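Local coordinates for protein aromatic-amino-acid:2-oxoglutarate transaminase (Candida albicans, PDB 6HND) that probably transfers amino groups between aromatic amino acids or 2-aminoadipate and 2-oxo acids, using pyridoxal 5'-phosphate as its cofactor, at residues P282-L286 against E337-L342; W158-T164 against R348-G354; L60-P64 against W398-M402. All coordinates share one frame; numbering follows the deposited sequence.

In the fold
The chain first reaches contact 3 at residues 60-64, just after strand 53-60, and closes that loop only when it arrives at helix 392-418. Inside this span, strand 158-163 opens contact 2, whose loop ends at strand 350-355. Contact 1 is nested deeper still, joining the loop after strand 276-280 to the end of strand 333-338. The three closures therefore sit one within another, and none cross. Contacts 1 and 2 share the central sheet, where strands 333-338 and 350-355 are neighbours, and both touch the cofactor. Contact 1 also meets contact 3, since Leu342 lies against Met402 and Trp398, which ties the active site to the long helix and the N-terminal arm.

Contact 1 (P282-L286 against E337-L342); sequences PYGYL and ETFSKL. With PLP (pyridoxal-5'-phosphate), chain E.
Tyr285 swings its ring beside its own backbone N (chi1 -62°), and Glu337 starts the same way but kinks at chi2 (-116°); the two side chains cross at about a right angle, though the ring and carboxylate planes lie only 35° apart. Tyr285 OH donates to the syn lone pair of Glu337 OE2, 2.7 Å away. OE2 is also held by Arg335 in a salt bridge. Next to this pair, Leu342 CD1 reaches the Tyr285 ring, 3.8 Å from CD2. Over on the cofactor side, Pro282 CB rests 3.7 Å from Thr338 CG2. A water donates to Pro282 O and Thr338 O and accepts from Lys341 N, stitching the two backbones together. Beyond it lies the cofactor. Lys341, bent at chi2 and chi4, runs beside Tyr283 and is covalently joined through NZ to PLP C4A at 1.3 Å. Tyr283 OH shares a hydrogen bond of 3.1 Å with PLP O3, while Thr338 OG1 and Ser340 OG both donate to PLP O2P. The short NZ to C4A link fits an internal aldimine, the resting form of these transaminases. With the phenolic O3 and the phosphate gripped from separate segments, the pyridoxal has little freedom to shift.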
loop_
_atom_site.group_PDB
_atom_site.type_symbol
_atom_site.label_atom_id
_atom_site.label_comp_id
_atom_site.label_asym_id
_atom_site.label_seq_id
_atom_site.Cartn_x
_atom_site.Cartn_y
_atom_site.Cartn_z
ATOM N N PRO B 282 -12.375 -4.833 13.181
ATOM C CA PRO B 282 -12.948 -3.972 12.151
ATOM C C PRO B 282 -14.364 -3.412 12.394
ATOM O O PRO B 282 -14.662 -2.391 11.816
ATOM C CB PRO B 282 -12.907 -4.868 10.912
ATOM C CG PRO B 282 -13.001 -6.269 11.478
ATOM C CD PRO B 282 -12.235 -6.233 12.774
ATOM N N TYR B 283 -15.183 -4.001 13.261
ATOM C CA TYR B 283 -16.587 -3.526 13.480
ATOM C C TYR B 283 -17.064 -3.752 14.924
ATOM O O TYR B 283 -18.293 -3.790 15.124
ATOM C CB TYR B 283 -17.546 -4.214 12.497
ATOM C CG TYR B 283 -17.096 -5.605 12.150
ATOM C CD1 TYR B 283 -16.761 -6.476 13.163
ATOM C CD2 TYR B 283 -16.916 -6.009 10.836
ATOM C CE1 TYR B 283 -16.270 -7.730 12.883
ATOM C CE2 TYR B 283 -16.397 -7.258 10.538
ATOM C CZ TYR B 283 -16.062 -8.112 11.575
ATOM O OH TYR B 283 -15.577 -9.371 11.367
ATOM N N GLY B 284 -16.142 -3.821 15.892
ATOM C CA GLY B 284 -16.456 -3.965 17.323
ATOM C C GLY B 284 -17.147 -2.725 17.854
ATOM O O GLY B 284 -17.673 -2.776 18.977
ATOM N N TYR B 285 -17.123 -1.631 17.099
ATOM C CA TYR B 285 -17.820 -0.381 17.490
ATOM C C TYR B 285 -19.306 -0.527 17.161
ATOM O O TYR B 285 -20.119 0.162 17.800
ATOM C CB TYR B 285 -17.203 0.862 16.851
ATOM C CG TYR B 285 -15.777 1.089 17.260
ATOM C CD1 TYR B 285 -15.488 1.508 18.541
ATOM C CD2 TYR B 285 -14.721 0.892 16.386
ATOM C CE1 TYR B 285 -14.192 1.720 18.957
ATOM C CE2 TYR B 285 -13.411 1.107 16.795
ATOM C CZ TYR B 285 -13.146 1.512 18.091
ATOM O OH TYR B 285 -11.885 1.714 18.557
ATOM N N LEU B 286 -19.650 -1.421 16.229
ATOM C CA LEU B 286 -21.065 -1.679 15.828
ATOM C C LEU B 286 -21.668 -2.698 16.797
ATOM O O LEU B 286 -21.808 -3.855 16.424
ATOM C CB LEU B 286 -21.080 -2.151 14.375
ATOM C CG LEU B 286 -20.393 -1.198 13.395
ATOM C CD1 LEU B 286 -20.314 -1.820 12.009
ATOM C CD2 LEU B 286 -21.089 0.166 13.346
ATOM N N GLU B 337 -6.905 -1.876 13.520
ATOM C CA GLU B 337 -8.117 -1.105 13.154
ATOM C C GLU B 337 -8.140 -0.859 11.641
ATOM O O GLU B 337 -7.062 -0.969 11.013
ATOM C CB GLU B 337 -8.138 0.237 13.883
ATOM C CG GLU B 337 -8.408 0.119 15.367
ATOM C CD GLU B 337 -9.692 0.752 15.882
ATOM O OE1 GLU B 337 -10.561 1.182 15.077
ATOM O OE2 GLU B 337 -9.830 0.786 17.084
ATOM N N THR B 338 -9.328 -0.542 11.101
ATOM C CA THR B 338 -9.543 -0.131 9.687
ATOM C C THR B 338 -10.653 0.933 9.616
ATOM O O THR B 338 -11.529 0.970 10.525
ATOM C CB THR B 338 -9.836 -1.354 8.804
ATOM O OG1 THR B 338 -9.988 -1.014 7.420
ATOM C CG2 THR B 338 -11.082 -2.081 9.250
ATOM N N PHE B 339 -10.651 1.719 8.538
ATOM C CA PHE B 339 -11.747 2.653 8.187
ATOM C C PHE B 339 -12.654 1.970 7.170
ATOM O O PHE B 339 -13.580 2.628 6.708
ATOM C CB PHE B 339 -11.216 3.992 7.672
ATOM C CG PHE B 339 -10.453 4.792 8.699
ATOM C CD1 PHE B 339 -11.123 5.513 9.666
ATOM C CD2 PHE B 339 -9.067 4.803 8.707
ATOM C CE1 PHE B 339 -10.419 6.242 10.616
ATOM C CE2 PHE B 339 -8.370 5.511 9.669
ATOM C CZ PHE B 339 -9.046 6.238 10.622
ATOM N N SER B 340 -12.378 0.704 6.840
ATOM C CA SER B 340 -13.101 -0.037 5.774
ATOM C C SER B 340 -14.592 -0.144 6.101
ATOM O O SER B 340 -15.438 0.125 5.249
ATOM C CB SER B 340 -12.477 -1.384 5.517
ATOM O OG SER B 340 -11.247 -1.254 4.802
ATOM N N LYS B 341 -14.918 -0.550 7.329
ATOM C CA LYS B 341 -16.284 -0.964 7.639
ATOM C C LYS B 341 -17.041 0.192 8.319
ATOM O O LYS B 341 -18.271 0.199 8.293
ATOM C CB LYS B 341 -16.279 -2.344 8.340
ATOM C CG LYS B 341 -15.339 -3.395 7.724
ATOM C CD LYS B 341 -15.989 -4.611 7.062
ATOM C CE LYS B 341 -15.063 -5.502 6.207
ATOM N NZ LYS B 341 -13.938 -6.064 6.976
ATOM N N LEU B 342 -16.330 1.230 8.793
ATOM C CA LEU B 342 -16.944 2.391 9.417
ATOM C C LEU B 342 -16.985 3.594 8.465
ATOM O O LEU B 342 -17.704 4.531 8.780
ATOM C CB LEU B 342 -16.117 2.819 10.635
ATOM C CG LEU B 342 -16.234 1.973 11.895
ATOM C CD1 LEU B 342 -15.331 2.538 12.971
ATOM C CD2 LEU B 342 -17.683 1.919 12.370
HETATM N N1 PLP E . -10.474 -8.822 9.352
HETATM C C2 PLP E . -11.768 -9.089 9.469
HETATM C C2A PLP E . -12.185 -9.930 10.626
HETATM C C3 PLP E . -12.708 -8.557 8.543
HETATM O O3 PLP E . -14.036 -8.846 8.696
HETATM C C4 PLP E . -12.251 -7.747 7.470
HETATM C C4A PLP E . -13.238 -7.113 6.565
HETATM C C5 PLP E . -10.868 -7.476 7.392
HETATM C C6 PLP E . -10.044 -8.047 8.333
HETATM C C5A PLP E . -10.239 -6.714 6.255
HETATM O O4P PLP E . -10.424 -5.274 6.291
HETATM P P PLP E . -9.694 -4.343 5.183
HETATM O O1P PLP E . -8.337 -4.974 4.894
HETATM O O2P PLP E . -9.676 -2.995 5.899
HETATM O O3P PLP E . -10.573 -4.349 3.974
HETATM O O HOH W 1 -13.835 0.074 10.076
#

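Contact 2 (W158-T164 against R348-G354); sequences WNVFITT and RLGFIVG. With PLP (pyridoxal-5'-phosphate), chain E.
Asn159 and Gly354 exchange two backbone hydrogen bonds, the tighter being Asn159 N to Gly354 O at 2.8 Å. Phe161 with Ile352 and Thr163 with Gly350 repeat the exchange, giving six bonds and three hydrogen-bonded pairs in an antiparallel register. At the far end the chain turns to the cofactor. Arg348 NH1 donates to PLP O3P at 2.9 Å and nearly straight (171°), the phosphate oxygen lying at the edge of the guanidinium and in its plane; NH1 is also bonded to Pro345 O. Thr164 O stands over one face of the same group, 3.8 Å above its plane and toward the rim. A water donating to Thr164 O accepts a weak bond from Arg348 NH2.

Thr163 holds OG1 between its backbone N and carbonyl carbon (chi1 67°), which lays the hydroxyl 3.3 Å from Gly350 CA, over a residue with no side chain; its hydrogen-bond partner is Gly165 O. On that face Phe161 CB meets Ile352 CG1 at 3.8 Å, and helix 356-369 covers both. The opposite face carries Val160, Ile162, Phe351 and Val353. Val160 CG1 and Val353 CG2 lie side by side, Ile162 CG2 comes within 3.6 Å of Leu349 CD1, and the Trp158 ring sets CE3 at 3.6 Å from Val353 CG1. Helix 137-151 packs over this side.

Strand 158-163 is the outermost on its side within this chain, and 350-355 is the one strand reversed among seven, as in the large domain of fold type I PLP enzymes, with the phosphate-binding arginine just ahead of the reversed strand.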
loop_
_atom_site.group_PDB
_atom_site.type_symbol
_atom_site.label_atom_id
_atom_site.label_comp_id
_atom_site.label_asym_id
_atom_site.label_seq_id
_atom_site.Cartn_x
_atom_site.Cartn_y
_atom_site.Cartn_z
ATOM N N TRP B 158 3.047 3.105 24.184
ATOM C CA TRP B 158 2.342 2.627 22.971
ATOM C C TRP B 158 2.388 3.729 21.920
ATOM O O TRP B 158 2.643 4.915 22.286
ATOM C CB TRP B 158 0.898 2.223 23.277
ATOM C CG TRP B 158 0.010 3.314 23.795
ATOM C CD1 TRP B 158 -0.174 3.632 25.106
ATOM C CD2 TRP B 158 -0.930 4.120 23.061
ATOM N NE1 TRP B 158 -1.133 4.593 25.242
ATOM C CE2 TRP B 158 -1.620 4.917 24.011
ATOM C CE3 TRP B 158 -1.263 4.256 21.704
ATOM C CZ2 TRP B 158 -2.576 5.864 23.653
ATOM C CZ3 TRP B 158 -2.191 5.212 21.342
ATOM C CH2 TRP B 158 -2.842 5.998 22.305
ATOM N N ASN B 159 2.106 3.352 20.679
ATOM C CA ASN B 159 1.994 4.319 19.566
ATOM C C ASN B 159 1.064 3.761 18.482
ATOM O O ASN B 159 0.679 2.581 18.550
ATOM C CB ASN B 159 3.402 4.673 19.073
ATOM C CG ASN B 159 3.468 5.932 18.244
ATOM O OD1 ASN B 159 2.517 6.737 18.209
ATOM N ND2 ASN B 159 4.580 6.059 17.529
ATOM N N VAL B 160 0.676 4.614 17.538
ATOM C CA VAL B 160 -0.160 4.221 16.386
ATOM C C VAL B 160 0.707 4.328 15.124
ATOM O O VAL B 160 1.740 4.994 15.165
ATOM C CB VAL B 160 -1.464 5.049 16.338
ATOM C CG1 VAL B 160 -2.358 4.710 17.507
ATOM C CG2 VAL B 160 -1.241 6.542 16.322
ATOM N N PHE B 161 0.249 3.703 14.044
ATOM C CA PHE B 161 0.892 3.659 12.710
ATOM C C PHE B 161 -0.204 3.532 11.643
ATOM O O PHE B 161 -0.978 2.564 11.691
ATOM C CB PHE B 161 1.840 2.469 12.654
ATOM C CG PHE B 161 2.764 2.469 11.479
ATOM C CD1 PHE B 161 2.359 1.946 10.265
ATOM C CD2 PHE B 161 4.054 2.954 11.600
ATOM C CE1 PHE B 161 3.228 1.925 9.188
ATOM C CE2 PHE B 161 4.927 2.915 10.530
ATOM C CZ PHE B 161 4.508 2.399 9.324
ATOM N N ILE B 162 -0.266 4.478 10.713
ATOM C CA ILE B 162 -1.285 4.467 9.632
ATOM C C ILE B 162 -0.961 3.294 8.695
ATOM O O ILE B 162 0.206 3.182 8.255
ATOM C CB ILE B 162 -1.328 5.814 8.896
ATOM C CG1 ILE B 162 -1.614 6.977 9.843
ATOM C CG2 ILE B 162 -2.323 5.750 7.744
ATOM C CD1 ILE B 162 -2.776 6.730 10.802
ATOM N N THR B 163 -1.975 2.468 8.407
ATOM C CA THR B 163 -1.908 1.317 7.473
ATOM C C THR B 163 -2.822 1.545 6.276
ATOM O O THR B 163 -3.533 2.568 6.234
ATOM C CB THR B 163 -2.328 0.029 8.172
ATOM O OG1 THR B 163 -3.723 0.186 8.453
ATOM C CG2 THR B 163 -1.533 -0.227 9.439
ATOM N N THR B 164 -2.840 0.589 5.357
ATOM C CA THR B 164 -3.743 0.632 4.184
ATOM C C THR B 164 -4.973 -0.251 4.437
ATOM O O THR B 164 -5.630 -0.602 3.468
ATOM C CB THR B 164 -2.952 0.335 2.907
ATOM O OG1 THR B 164 -2.270 -0.926 2.958
ATOM C CG2 THR B 164 -1.938 1.431 2.656
ATOM N N ARG B 348 -8.681 2.100 1.540
ATOM C CA ARG B 348 -7.448 1.325 1.861
ATOM C C ARG B 348 -6.676 2.105 2.948
ATOM O O ARG B 348 -5.582 2.599 2.674
ATOM C CB ARG B 348 -6.564 1.156 0.621
ATOM C CG ARG B 348 -7.152 0.367 -0.538
ATOM C CD ARG B 348 -7.293 -1.101 -0.215
ATOM N NE ARG B 348 -8.502 -1.252 0.573
ATOM C CZ ARG B 348 -8.786 -2.284 1.348
ATOM N NH1 ARG B 348 -9.942 -2.282 1.993
ATOM N NH2 ARG B 348 -7.937 -3.299 1.486
ATOM N N LEU B 349 -7.287 2.287 4.111
ATOM C CA LEU B 349 -6.766 3.093 5.235
ATOM C C LEU B 349 -7.198 2.462 6.549
ATOM O O LEU B 349 -8.347 2.028 6.654
ATOM C CB LEU B 349 -7.257 4.544 5.162
ATOM C CG LEU B 349 -6.458 5.514 6.039
ATOM C CD1 LEU B 349 -5.086 5.728 5.461
ATOM C CD2 LEU B 349 -7.181 6.839 6.189
ATOM N N GLY B 350 -6.250 2.349 7.474
ATOM C CA GLY B 350 -6.511 1.894 8.843
ATOM C C GLY B 350 -5.398 2.338 9.756
ATOM O O GLY B 350 -4.623 3.244 9.356
ATOM N N PHE B 351 -5.283 1.712 10.924
ATOM C CA PHE B 351 -4.100 1.918 11.790
ATOM C C PHE B 351 -3.911 0.697 12.681
ATOM O O PHE B 351 -4.848 -0.083 12.877
ATOM C CB PHE B 351 -4.219 3.241 12.561
ATOM C CG PHE B 351 -5.394 3.342 13.497
ATOM C CD1 PHE B 351 -6.632 3.764 13.040
ATOM C CD2 PHE B 351 -5.252 3.021 14.832
ATOM C CE1 PHE B 351 -7.703 3.859 13.913
ATOM C CE2 PHE B 351 -6.333 3.091 15.696
ATOM C CZ PHE B 351 -7.556 3.501 15.235
ATOM N N ILE B 352 -2.714 0.584 13.231
ATOM C CA ILE B 352 -2.409 -0.381 14.309
ATOM C C ILE B 352 -2.027 0.415 15.560
ATOM O O ILE B 352 -1.631 1.597 15.447
ATOM C CB ILE B 352 -1.344 -1.416 13.904
ATOM C CG1 ILE B 352 -0.014 -0.771 13.538
ATOM C CG2 ILE B 352 -1.893 -2.309 12.804
ATOM C CD1 ILE B 352 1.044 -1.751 13.179
ATOM N N VAL B 353 -2.229 -0.222 16.713
ATOM C CA VAL B 353 -1.864 0.290 18.054
ATOM C C VAL B 353 -1.026 -0.812 18.671
ATOM O O VAL B 353 -1.490 -1.957 18.605
ATOM C CB VAL B 353 -3.104 0.569 18.909
ATOM C CG1 VAL B 353 -2.759 1.296 20.205
ATOM C CG2 VAL B 353 -4.181 1.293 18.116
ATOM N N GLY B 354 0.152 -0.460 19.181
ATOM C CA GLY B 354 1.086 -1.397 19.825
ATOM C C GLY B 354 2.215 -0.670 20.522
ATOM O O GLY B 354 2.231 0.597 20.500
HETATM N N1 PLP E . -10.474 -8.822 9.352
HETATM C C2 PLP E . -11.768 -9.089 9.469
HETATM C C2A PLP E . -12.185 -9.930 10.626
HETATM C C3 PLP E . -12.708 -8.557 8.543
HETATM O O3 PLP E . -14.036 -8.846 8.696
HETATM C C4 PLP E . -12.251 -7.747 7.470
HETATM C C4A PLP E . -13.238 -7.113 6.565
HETATM C C5 PLP E . -10.868 -7.476 7.392
HETATM C C6 PLP E . -10.044 -8.047 8.333
HETATM C C5A PLP E . -10.239 -6.714 6.255
HETATM O O4P PLP E . -10.424 -5.274 6.291
HETATM P P PLP E . -9.694 -4.343 5.183
HETATM O O1P PLP E . -8.337 -4.974 4.894
HETATM O O2P PLP E . -9.676 -2.995 5.899
HETATM O O3P PLP E . -10.573 -4.349 3.974
HETATM O O HOH W 2 -5.180 -2.664 1.725
#

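Contact 3 (L60-P64 against W398-M402); sequences LVDYP and WILKM
Trp398 presents the six-membered end of its indole to the 60-64 segment, and the residues there gather round that end. With CG anti to the backbone N (chi1 170°), the side chain carries the far end of the ring to residues 61-64. Asp62 O lies at the ring edge near its plane, 3.7 Å from CZ3. Two apolar groups converge on CH2: Val61 CG2, whose side chain passes the indole at a slant, and CD of Pro64, whose ring and the indole approach each other from opposite directions, each 3.8 Å away. Pro64 also leans on the next turn of the helix, where Met402 CG is 4.3 Å from its CG. That same methylene of Met402 sits 3.7 Å above one face of the indole, toward the rim, so Trp398 is backed by its own helix as well as edged by the arm.

Lys401 stretches its aliphatic chain along the outer side of the contact. Its CE comes to 3.6 Å from Asp62 O, and CD lies 4.1 Å from Tyr63 CB. Asp62 itself turns its carboxylate elsewhere, to Ser108.

Trp395 stacks on the indole, and Phe50 of the second subunit packs on both Trp398 and Met402. Leu60 continues the arm's sheet into a strand of that subunit, so the segment belongs to a dimer interface in which an N-terminal arm is laid over the long helix 392-418.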
loop_
_atom_site.group_PDB
_atom_site.type_symbol
_atom_site.label_atom_id
_atom_site.label_comp_id
_atom_site.label_asym_id
_atom_site.label_seq_id
_atom_site.Cartn_x
_atom_site.Cartn_y
_atom_site.Cartn_z
ATOM N N LEU B 60 -20.793 15.612 1.629
ATOM C CA LEU B 60 -21.083 14.514 2.579
ATOM C C LEU B 60 -22.589 14.308 2.746
ATOM O O LEU B 60 -23.391 15.170 2.337
ATOM C CB LEU B 60 -20.442 14.850 3.922
ATOM C CG LEU B 60 -18.949 15.150 3.872
ATOM C CD1 LEU B 60 -18.528 15.794 5.171
ATOM C CD2 LEU B 60 -18.130 13.879 3.615
ATOM N N VAL B 61 -22.932 13.166 3.316
ATOM C CA VAL B 61 -24.292 12.859 3.829
ATOM C C VAL B 61 -24.245 13.125 5.326
ATOM O O VAL B 61 -23.133 13.141 5.875
ATOM C CB VAL B 61 -24.713 11.418 3.484
ATOM C CG1 VAL B 61 -24.721 11.224 1.983
ATOM C CG2 VAL B 61 -23.841 10.355 4.155
ATOM N N ASP B 62 -25.401 13.377 5.938
ATOM C CA ASP B 62 -25.543 13.613 7.399
ATOM C C ASP B 62 -25.828 12.286 8.101
ATOM O O ASP B 62 -25.474 12.154 9.293
ATOM C CB ASP B 62 -26.632 14.644 7.662
ATOM C CG ASP B 62 -26.265 15.960 7.029
ATOM O OD1 ASP B 62 -25.170 16.474 7.355
ATOM O OD2 ASP B 62 -27.035 16.409 6.184
ATOM N N TYR B 63 -26.431 11.340 7.387
ATOM C CA TYR B 63 -26.806 10.017 7.937
ATOM C C TYR B 63 -26.725 9.015 6.795
ATOM O O TYR B 63 -26.932 9.365 5.622
ATOM C CB TYR B 63 -28.178 10.078 8.633
ATOM C CG TYR B 63 -29.298 10.625 7.780
ATOM C CD1 TYR B 63 -30.041 9.793 6.954
ATOM C CD2 TYR B 63 -29.620 11.977 7.787
ATOM C CE1 TYR B 63 -31.044 10.289 6.138
ATOM C CE2 TYR B 63 -30.632 12.488 6.986
ATOM C CZ TYR B 63 -31.340 11.640 6.152
ATOM O OH TYR B 63 -32.331 12.128 5.341
ATOM N N PRO B 64 -26.401 7.744 7.109
ATOM C CA PRO B 64 -26.389 6.693 6.099
ATOM C C PRO B 64 -27.716 6.667 5.339
ATOM O O PRO B 64 -28.744 6.780 5.977
ATOM C CB PRO B 64 -26.191 5.377 6.883
ATOM C CG PRO B 64 -25.672 5.796 8.258
ATOM C CD PRO B 64 -25.989 7.270 8.439
ATOM N N TRP B 398 -21.329 9.579 14.497
ATOM C CA TRP B 398 -21.526 8.930 13.173
ATOM C C TRP B 398 -21.501 7.385 13.303
ATOM O O TRP B 398 -22.324 6.707 12.665
ATOM C CB TRP B 398 -20.502 9.447 12.159
ATOM C CG TRP B 398 -20.510 8.651 10.896
ATOM C CD1 TRP B 398 -19.731 7.569 10.610
ATOM C CD2 TRP B 398 -21.382 8.830 9.769
ATOM N NE1 TRP B 398 -20.053 7.069 9.381
ATOM C CE2 TRP B 398 -21.048 7.834 8.831
ATOM C CE3 TRP B 398 -22.366 9.764 9.438
ATOM C CZ2 TRP B 398 -21.685 7.729 7.598
ATOM C CZ3 TRP B 398 -22.977 9.672 8.212
ATOM C CH2 TRP B 398 -22.663 8.651 7.318
ATOM N N ILE B 399 -20.629 6.824 14.128
ATOM C CA ILE B 399 -20.583 5.348 14.375
ATOM C C ILE B 399 -21.907 4.901 15.014
ATOM O O ILE B 399 -22.409 3.844 14.635
ATOM C CB ILE B 399 -19.334 4.989 15.221
ATOM C CG1 ILE B 399 -18.052 5.145 14.391
ATOM C CG2 ILE B 399 -19.450 3.598 15.828
ATOM C CD1 ILE B 399 -16.775 5.381 15.203
ATOM N N LEU B 400 -22.480 5.691 15.930
ATOM C CA LEU B 400 -23.766 5.347 16.590
ATOM C C LEU B 400 -24.929 5.393 15.584
ATOM O O LEU B 400 -25.806 4.491 15.659
ATOM C CB LEU B 400 -23.988 6.260 17.794
ATOM C CG LEU B 400 -22.983 6.067 18.925
ATOM C CD1 LEU B 400 -23.311 6.993 20.076
ATOM C CD2 LEU B 400 -22.940 4.618 19.388
ATOM N N LYS B 401 -24.930 6.310 14.619
ATOM C CA LYS B 401 -25.967 6.312 13.546
ATOM C C LYS B 401 -25.871 5.009 12.748
ATOM O O LYS B 401 -26.929 4.385 12.482
ATOM C CB LYS B 401 -25.829 7.499 12.595
ATOM C CG LYS B 401 -26.152 8.864 13.180
ATOM C CD LYS B 401 -26.133 9.925 12.130
ATOM C CE LYS B 401 -26.580 11.278 12.638
ATOM N NZ LYS B 401 -25.685 11.769 13.704
ATOM N N MET B 402 -24.648 4.602 12.401
ATOM C CA MET B 402 -24.404 3.346 11.641
ATOM C C MET B 402 -24.859 2.153 12.485
ATOM O O MET B 402 -25.420 1.221 11.916
ATOM C CB MET B 402 -22.928 3.154 11.284
ATOM C CG MET B 402 -22.319 4.305 10.502
ATOM S SD MET B 402 -21.627 3.747 8.933
ATOM C CE MET B 402 -20.696 2.306 9.454
#